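Hypothetical protein PH1313 (Pyrococcus horikoshii, PDB 1VBK) is of unknown function but probably binds RNA and ATP through its THUMP domain and its ThiI-like nucleotide-binding domain. Local coordinates at residues 299-302 and 303-307; 291-294 and 295-299. One frame throughout, in Å; residues are numbered along the deposited sequence.

Interaction 1. Residues 299-302 and 303-307; sequences KSVK and ERLGL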
loop_
_atom_site.group_PDB
_atom_site.type_symbol
_atom_site.label_atom_id
_atom_site.label_comp_id
_atom_site.label_asym_id
_atom_site.label_seq_id
_atom_site.Cartn_x
_atom_site.Cartn_y
_atom_site.Cartn_z
ATOM N N LYS A 299 3.584 -17.027 -23.284
ATOM C CA LYS A 299 3.107 -18.155 -24.081
ATOM C C LYS A 299 3.074 -19.418 -23.221
ATOM O O LYS A 299 2.118 -20.191 -23.273
ATOM C CB LYS A 299 4.027 -18.387 -25.286
ATOM C CG LYS A 299 4.227 -17.167 -26.176
ATOM C CD LYS A 299 2.934 -16.721 -26.840
ATOM C CE LYS A 299 2.425 -17.759 -27.826
ATOM N NZ LYS A 299 1.197 -17.288 -28.525
ATOM N N SER A 300 4.119 -19.621 -22.424
ATOM C CA SER A 300 4.193 -20.799 -21.563
ATOM C C SER A 300 3.013 -20.819 -20.593
ATOM O O SER A 300 2.403 -21.863 -20.368
ATOM C CB SER A 300 5.511 -20.815 -20.785
ATOM O OG SER A 300 5.539 -19.807 -19.786
ATOM N N VAL A 301 2.689 -19.661 -20.023
ATOM C CA VAL A 301 1.568 -19.575 -19.095
ATOM C C VAL A 301 0.275 -19.923 -19.814
ATOM O O VAL A 301 -0.510 -20.743 -19.338
ATOM C CB VAL A 301 1.436 -18.163 -18.493
ATOM C CG1 VAL A 301 0.184 -18.083 -17.623
ATOM C CG2 VAL A 301 2.675 -17.839 -17.672
ATOM N N LYS A 302 0.059 -19.301 -20.967
ATOM C CA LYS A 302 -1.143 -19.558 -21.751
ATOM C C LYS A 302 -1.232 -21.046 -22.094
ATOM O O LYS A 302 -2.299 -21.654 -22.009
ATOM C CB LYS A 302 -1.120 -18.723 -23.037
ATOM C CG LYS A 302 -1.017 -17.221 -22.790
ATOM C CD LYS A 302 -0.878 -16.435 -24.087
ATOM C CE LYS A 302 -2.135 -16.516 -24.931
ATOM N NZ LYS A 302 -1.989 -15.735 -26.192
ATOM N N GLU A 303 -0.097 -21.628 -22.469
ATOM C CA GLU A 303 -0.045 -23.040 -22.826
ATOM C C GLU A 303 -0.471 -23.928 -21.666
ATOM O O GLU A 303 -1.261 -24.856 -21.844
ATOM C CB GLU A 303 1.369 -23.424 -23.268
ATOM C CG GLU A 303 1.526 -24.902 -23.605
ATOM C CD GLU A 303 2.922 -25.244 -24.090
ATOM O OE1 GLU A 303 3.371 -24.635 -25.087
ATOM O OE2 GLU A 303 3.571 -26.123 -23.479
ATOM N N ARG A 304 0.052 -23.651 -20.476
ATOM C CA ARG A 304 -0.298 -24.451 -19.311
ATOM C C ARG A 304 -1.772 -24.300 -18.952
ATOM O O ARG A 304 -2.401 -25.249 -18.491
ATOM C CB ARG A 304 0.578 -24.067 -18.112
ATOM C CG ARG A 304 0.262 -24.872 -16.859
ATOM C CD ARG A 304 1.339 -24.740 -15.790
ATOM N NE ARG A 304 0.960 -25.459 -14.579
ATOM C CZ ARG A 304 1.776 -25.711 -13.559
ATOM N NH1 ARG A 304 3.038 -25.302 -13.590
ATOM N NH2 ARG A 304 1.327 -26.381 -12.506
ATOM N N LEU A 305 -2.325 -23.112 -19.173
ATOM C CA LEU A 305 -3.728 -22.864 -18.865
ATOM C C LEU A 305 -4.651 -23.363 -19.975
ATOM O O LEU A 305 -5.871 -23.373 -19.812
ATOM C CB LEU A 305 -3.970 -21.368 -18.633
ATOM C CG LEU A 305 -3.468 -20.730 -17.330
ATOM C CD1 LEU A 305 -3.619 -19.220 -17.425
ATOM C CD2 LEU A 305 -4.255 -21.263 -16.141
ATOM N N GLY A 306 -4.065 -23.775 -21.097
ATOM C CA GLY A 306 -4.855 -24.270 -22.210
ATOM C C GLY A 306 -5.600 -23.172 -22.947
ATOM O O GLY A 306 -6.722 -23.375 -23.414
ATOM N N LEU A 307 -4.971 -22.006 -23.057
ATOM C CA LEU A 307 -5.575 -20.861 -23.729
ATOM C C LEU A 307 -5.100 -20.721 -25.172
ATOM O O LEU A 307 -5.969 -20.623 -26.066
ATOM C CB LEU A 307 -5.255 -19.580 -22.955
ATOM C CG LEU A 307 -5.729 -19.544 -21.502
ATOM C CD1 LEU A 307 -5.223 -18.283 -20.830
ATOM C CD2 LEU A 307 -7.246 -19.605 -21.458
ATOM O OXT LEU A 307 -3.871 -20.700 -25.396
HETATM O O HOH W 1 3.589 -24.264 -20.603
#
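Lys302 and Leu307 meet at the end of helix 295-305, where the chain closes in a Schellman motif. The evidence is a pair of backbone bonds round Gly306, which has positive phi (73°): Leu307 N reaches back to Lys302 O at 2.9 Å, almost straight at 177°, while inside this loop Gly306 N bonds to Glu303 O at 3.1 Å. The reversal sets Leu307 CB alongside Lys302 CB, 4.2 Å apart. Before it the helix is regular, with Glu303 N, Arg304 N and Leu305 N bonding to Lys299 O, Ser300 O and Val301 O. The tight side is apolar. Val301 and Leu305 point the same way, one turn apart, with Val301 CG1 4.0 Å from Leu305 CD1; CG1 lies anti to the backbone N (chi1 175°), which directs this methyl toward the carbonyl end and the next turn. Both side chains rest on Phe196 of helix 189-200 and on Trp171. Arg304, extended from CG to NE, carries its guanidinium away from the helix to the carbonyls of Lys169 and Gly170, with a cation-pi contact to Trp171. The loose side includes the exposed Lys299, Ser300 and Glu303. Ser300 OG turns back to Tyr297 O one turn earlier. On this side a water also links the segments: it donates to Ser300 O at 2.7 Å, but reaches Glu303 OE2 only weakly, at 3.4 Å.

Interaction 2. Residues 291-294 and 295-299; sequences IALP and EEYIK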
loop_
_atom_site.group_PDB
_atom_site.type_symbol
_atom_site.label_atom_id
_atom_site.label_comp_id
_atom_site.label_asym_id
_atom_site.label_seq_id
_atom_site.Cartn_x
_atom_site.Cartn_y
_atom_site.Cartn_z
ATOM N N ILE A 291 2.802 -6.313 -21.629
ATOM C CA ILE A 291 3.795 -5.523 -22.343
ATOM C C ILE A 291 5.161 -5.663 -21.673
ATOM O O ILE A 291 6.183 -5.787 -22.350
ATOM C CB ILE A 291 3.413 -4.021 -22.373
ATOM C CG1 ILE A 291 2.137 -3.819 -23.195
ATOM C CG2 ILE A 291 4.556 -3.198 -22.956
ATOM C CD1 ILE A 291 1.650 -2.377 -23.237
ATOM N N ALA A 292 5.168 -5.661 -20.342
ATOM C CA ALA A 292 6.407 -5.753 -19.573
ATOM C C ALA A 292 7.017 -7.149 -19.453
ATOM O O ALA A 292 8.239 -7.285 -19.385
ATOM C CB ALA A 292 6.195 -5.167 -18.181
ATOM N N LEU A 293 6.182 -8.181 -19.416
ATOM C CA LEU A 293 6.695 -9.545 -19.286
ATOM C C LEU A 293 7.081 -10.154 -20.640
ATOM O O LEU A 293 6.455 -9.869 -21.663
ATOM C CB LEU A 293 5.662 -10.426 -18.570
ATOM C CG LEU A 293 5.215 -9.922 -17.186
ATOM C CD1 LEU A 293 4.240 -10.908 -16.560
ATOM C CD2 LEU A 293 6.424 -9.733 -16.283
ATOM N N PRO A 294 8.131 -10.996 -20.658
ATOM C CA PRO A 294 8.630 -11.660 -21.870
ATOM C C PRO A 294 7.561 -12.393 -22.677
ATOM O O PRO A 294 6.581 -12.894 -22.126
ATOM C CB PRO A 294 9.693 -12.612 -21.327
ATOM C CG PRO A 294 10.220 -11.873 -20.136
ATOM C CD PRO A 294 8.943 -11.379 -19.488
ATOM N N GLU A 295 7.769 -12.463 -23.988
ATOM C CA GLU A 295 6.830 -13.123 -24.886
ATOM C C GLU A 295 6.776 -14.637 -24.671
ATOM O O GLU A 295 5.697 -15.209 -24.527
ATOM C CB GLU A 295 7.205 -12.831 -26.344
ATOM C CG GLU A 295 7.267 -11.353 -26.701
ATOM C CD GLU A 295 8.277 -10.586 -25.862
ATOM O OE1 GLU A 295 9.439 -11.041 -25.759
ATOM O OE2 GLU A 295 7.910 -9.526 -25.309
ATOM N N GLU A 296 7.939 -15.283 -24.655
ATOM C CA GLU A 296 7.998 -16.733 -24.464
ATOM C C GLU A 296 7.398 -17.160 -23.128
ATOM O O GLU A 296 6.776 -18.217 -23.026
ATOM C CB GLU A 296 9.442 -17.228 -24.563
ATOM C CG GLU A 296 10.055 -17.069 -25.947
ATOM C CD GLU A 296 9.209 -17.708 -27.034
ATOM O OE1 GLU A 296 8.869 -18.903 -26.898
ATOM O OE2 GLU A 296 8.890 -17.013 -28.024
ATOM N N TYR A 297 7.588 -16.335 -22.104
ATOM C CA TYR A 297 7.046 -16.634 -20.786
ATOM C C TYR A 297 5.525 -16.619 -20.825
ATOM O O TYR A 297 4.868 -17.553 -20.364
ATOM C CB TYR A 297 7.530 -15.607 -19.761
ATOM C CG TYR A 297 6.773 -15.669 -18.452
ATOM C CD1 TYR A 297 6.841 -16.800 -17.635
ATOM C CD2 TYR A 297 5.969 -14.605 -18.039
ATOM C CE1 TYR A 297 6.124 -16.869 -16.437
ATOM C CE2 TYR A 297 5.251 -14.663 -16.848
ATOM C CZ TYR A 297 5.332 -15.795 -16.053
ATOM O OH TYR A 297 4.622 -15.851 -14.878
ATOM N N ILE A 298 4.964 -15.548 -21.376
ATOM C CA ILE A 298 3.516 -15.421 -21.464
ATOM C C ILE A 298 2.910 -16.598 -22.222
ATOM O O ILE A 298 1.852 -17.109 -21.849
ATOM C CB ILE A 298 3.115 -14.097 -22.154
ATOM C CG1 ILE A 298 3.598 -12.910 -21.309
ATOM C CG2 ILE A 298 1.602 -14.044 -22.345
ATOM C CD1 ILE A 298 3.262 -11.549 -21.892
ATOM N N LYS A 299 3.584 -17.027 -23.284
ATOM C CA LYS A 299 3.107 -18.155 -24.081
ATOM C C LYS A 299 3.074 -19.418 -23.221
ATOM O O LYS A 299 2.118 -20.191 -23.273
ATOM C CB LYS A 299 4.027 -18.387 -25.286
ATOM C CG LYS A 299 4.227 -17.167 -26.176
ATOM C CD LYS A 299 2.934 -16.721 -26.840
ATOM C CE LYS A 299 2.425 -17.759 -27.826
ATOM N NZ LYS A 299 1.197 -17.288 -28.525
HETATM O O HOH W 2 5.192 -9.365 -23.996
#
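Leu293 and Tyr297 lie side by side and point the same way, Leu293 CD1 meeting the ring edge near its plane, 3.9 Å from CE2. Tyr297 CG stands anti to the backbone N (chi1 167°), beside the carbonyl carbon, and the ring leans out from the helix with its CE2 edge toward Leu293. Next to this pair, Pro294 CB touches Tyr297 CB at 4.0 Å, and Leu293 CB approaches Ile298 CG1 at 4.2 Å. Pro294 is the N-cap residue, and its carbonyl begins the helical bonding: Ile298 N donates to Pro294 O at 3.2 Å with an angle of 165°. Ile298 CG1 comes within 3.1 Å of that same oxygen, and CD1 continues to Leu293 O. An alanine in place of Ile298 would probably keep the backbone bond but leave Leu293 CB without its apolar neighbour and Pro294 O less shielded. At the polar edge, Glu295, bent at chi2, folds its carboxylate back over Pro294. There a water is 2.7 Å from Leu293 O and 3.0 Å from Glu295 OE2, placed to donate to either. The contact is the bend between helices 289-292 and 295-305; Leu293 and Tyr297 pack on Leu197 of helix 189-200, and Tyr297 OH bonds to Lys200 NZ at that helix's end.

Following the chain from the N terminus, strand 286-287, at one edge of the parallel sheet, leads into helix 289-292, and interaction 2 then turns the chain into helix 295-305. Interaction 1 ends that helix at the C terminus. Both are local contacts: neither closes a long loop, and they neither nest nor cross but follow in sequence, sharing Lys299, with centres about 11 Å apart. Helix 189-200 is their common support, since Leu197 is touched by Leu293 and Tyr297 from interaction 2 and by Val301 from interaction 1. Interaction 1 also reaches Lys169, at the end of strand 168-169 of the mixed sheet, and Gly170 and Trp171 just beyond it.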